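PDB 7OD0: mirolysin from Tannerella forsythia, which probably cleaves peptide bonds as a zinc-dependent metallopeptidase of the pappalysin type. Local coordinates for residues A[127-132]-A[144-149]. Numbering follows the deposited sequence.
Sequences LGYAQF and GVVIHY. With V7Q (2,1,3-benzothiadiazol-4-ylmethanamine), chain G.
Y129 and V146 face each other as the hydrogen-bonded pair of an antiparallel strand contact, with Y129 N giving its hydrogen to V146 O and V146 N returning a straighter bond of 2.8 Å to Y129 O (N-H...O 173°). Their side chains run the same way off the sheet. A chi1 of 70° swings the Y129 ring across to V146, whose CG2 makes a CH-pi contact 3.9 Å from the ring centroid, over one face toward the rim. Beyond this pair, H148 N bonds to L127 O at 2.8 Å, and Q131 N reaches G144 O at 3.2 Å. A water donates to both Y129 O and G144 O, giving each carbonyl a second bond. On the opposite face of the sheet from Y129 and V146, A130 CB and V145 CG2 meet loosely at 4.4 Å, and both side chains rest on E171 of helix 166-175, which carries the HExxH pattern of zinc peptidases. The L127 side chain leaves strand 145-148, and its CD1 packs 3.6 Å from C6 of V7Q. D96 holds Y129 OH. Backbone bonds thus fasten strand 128-130 beside helix 166-175, consistent with the edge strand bordering the active-site cleft in metzincins, with L127 offering the ligand an apolar surface.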
loop_
_atom_site.group_PDB
_atom_site.type_symbol
_atom_site.label_atom_id
_atom_site.label_comp_id
_atom_site.label_asym_id
_atom_site.label_seq_id
_atom_site.Cartn_x
_atom_site.Cartn_y
_atom_site.Cartn_z
ATOM N N LEU A 127 -3.696 4.178 10.890
ATOM C CA LEU A 127 -3.839 2.862 10.204
ATOM C C LEU A 127 -2.494 2.421 9.624
ATOM O O LEU A 127 -2.199 1.203 9.636
ATOM C CB LEU A 127 -4.888 2.947 9.099
ATOM C CG LEU A 127 -6.322 3.229 9.558
ATOM C CD1 LEU A 127 -7.290 3.133 8.380
ATOM C CD2 LEU A 127 -6.732 2.277 10.672
ATOM N N GLY A 128 -1.705 3.371 9.117
ATOM C CA GLY A 128 -0.403 3.071 8.494
ATOM C C GLY A 128 0.179 4.306 7.860
ATOM O O GLY A 128 -0.537 5.349 7.805
ATOM N N TYR A 129 1.407 4.200 7.360
ATOM C CA TYR A 129 2.065 5.299 6.619
ATOM C C TYR A 129 3.113 4.747 5.660
ATOM O O TYR A 129 3.659 3.617 5.863
ATOM C CB TYR A 129 2.648 6.327 7.587
ATOM C CG TYR A 129 3.839 5.895 8.397
ATOM C CD1 TYR A 129 3.681 5.209 9.583
ATOM C CD2 TYR A 129 5.126 6.245 8.019
ATOM C CE1 TYR A 129 4.776 4.842 10.351
ATOM C CE2 TYR A 129 6.233 5.877 8.772
ATOM C CZ TYR A 129 6.053 5.182 9.952
ATOM O OH TYR A 129 7.119 4.804 10.713
ATOM N N ALA A 130 3.352 5.544 4.615
ATOM C CA ALA A 130 4.257 5.228 3.491
ATOM C C ALA A 130 5.412 6.221 3.469
ATOM O O ALA A 130 5.350 7.207 4.178
ATOM C CB ALA A 130 3.484 5.279 2.205
ATOM N N GLN A 131 6.429 5.933 2.677
ATOM C CA GLN A 131 7.439 6.939 2.262
ATOM C C GLN A 131 7.380 7.054 0.740
ATOM O O GLN A 131 7.365 6.028 0.084
ATOM C CB GLN A 131 8.822 6.550 2.786
ATOM C CG GLN A 131 9.876 7.628 2.571
ATOM C CD GLN A 131 11.227 7.238 3.097
ATOM O OE1 GLN A 131 11.488 7.256 4.296
ATOM N NE2 GLN A 131 12.104 6.901 2.180
ATOM N N PHE A 132 7.319 8.273 0.214
ATOM C CA PHE A 132 7.242 8.551 -1.246
ATOM C C PHE A 132 8.603 8.330 -1.894
ATOM O O PHE A 132 9.631 8.507 -1.249
ATOM C CB PHE A 132 6.756 9.976 -1.500
ATOM C CG PHE A 132 5.300 10.178 -1.185
ATOM C CD1 PHE A 132 4.340 9.770 -2.087
ATOM C CD2 PHE A 132 4.895 10.768 -0.005
ATOM C CE1 PHE A 132 2.997 9.945 -1.812
ATOM C CE2 PHE A 132 3.545 10.951 0.267
ATOM C CZ PHE A 132 2.602 10.551 -0.640
ATOM N N GLY A 144 9.569 2.301 2.339
ATOM C CA GLY A 144 8.656 1.173 2.533
ATOM C C GLY A 144 7.359 1.625 3.164
ATOM O O GLY A 144 6.985 2.822 3.057
ATOM N N VAL A 145 6.712 0.695 3.847
ATOM C CA VAL A 145 5.291 0.824 4.263
ATOM C C VAL A 145 5.174 0.279 5.684
ATOM O O VAL A 145 5.772 -0.784 5.982
ATOM C CB VAL A 145 4.382 0.112 3.240
ATOM C CG1 VAL A 145 3.006 -0.238 3.783
ATOM C CG2 VAL A 145 4.262 0.932 1.956
ATOM N N VAL A 146 4.462 1.012 6.533
ATOM C CA VAL A 146 4.122 0.566 7.912
ATOM C C VAL A 146 2.598 0.391 8.014
ATOM O O VAL A 146 1.873 1.305 7.609
ATOM C CB VAL A 146 4.652 1.560 8.950
ATOM C CG1 VAL A 146 4.459 1.034 10.348
ATOM C CG2 VAL A 146 6.113 1.893 8.693
ATOM N N ILE A 147 2.155 -0.722 8.581
ATOM C CA ILE A 147 0.709 -1.033 8.763
ATOM C C ILE A 147 0.421 -1.368 10.227
ATOM O O ILE A 147 1.162 -2.187 10.824
ATOM C CB ILE A 147 0.281 -2.184 7.847
ATOM C CG1 ILE A 147 0.704 -1.919 6.395
ATOM C CG2 ILE A 147 -1.227 -2.416 7.995
ATOM C CD1 ILE A 147 -0.033 -0.767 5.743
ATOM N N HIS A 148 -0.647 -0.787 10.770
ATOM C CA HIS A 148 -1.154 -1.119 12.127
ATOM C C HIS A 148 -1.526 -2.610 12.156
ATOM O O HIS A 148 -2.138 -3.086 11.194
ATOM C CB HIS A 148 -2.314 -0.202 12.515
ATOM C CG HIS A 148 -2.632 -0.243 13.965
ATOM N ND1 HIS A 148 -3.040 -1.407 14.587
ATOM C CD2 HIS A 148 -2.590 0.718 14.913
ATOM C CE1 HIS A 148 -3.264 -1.160 15.867
ATOM N NE2 HIS A 148 -2.980 0.140 16.092
ATOM N N TYR A 149 -1.132 -3.338 13.202
ATOM C CA TYR A 149 -1.290 -4.816 13.267
ATOM C C TYR A 149 -2.781 -5.191 13.248
ATOM O O TYR A 149 -3.094 -6.244 12.737
ATOM C CB TYR A 149 -0.523 -5.398 14.458
ATOM C CG TYR A 149 -1.235 -5.275 15.772
ATOM C CD1 TYR A 149 -1.089 -4.146 16.553
ATOM C CD2 TYR A 149 -2.090 -6.272 16.205
ATOM C CE1 TYR A 149 -1.766 -4.013 17.753
ATOM C CE2 TYR A 149 -2.776 -6.152 17.404
ATOM C CZ TYR A 149 -2.593 -5.031 18.191
ATOM O OH TYR A 149 -3.277 -4.917 19.367
HETATM N N1 V7Q G . -8.774 3.612 3.528
HETATM C C1 V7Q G . -7.305 3.641 3.361
HETATM C C2 V7Q G . -6.552 4.379 4.444
HETATM C C3 V7Q G . -5.175 4.212 4.605
HETATM C C4 V7Q G . -4.452 4.903 5.564
HETATM C C5 V7Q G . -5.050 5.773 6.425
HETATM C C6 V7Q G . -6.444 5.967 6.302
HETATM N N2 V7Q G . -7.215 6.775 7.062
HETATM S S1 V7Q G . -8.736 6.431 6.640
HETATM N N3 V7Q G . -8.505 5.533 5.319
HETATM C C7 V7Q G . -7.188 5.259 5.300
HETATM O O HOH W 1 6.613 3.839 5.508
#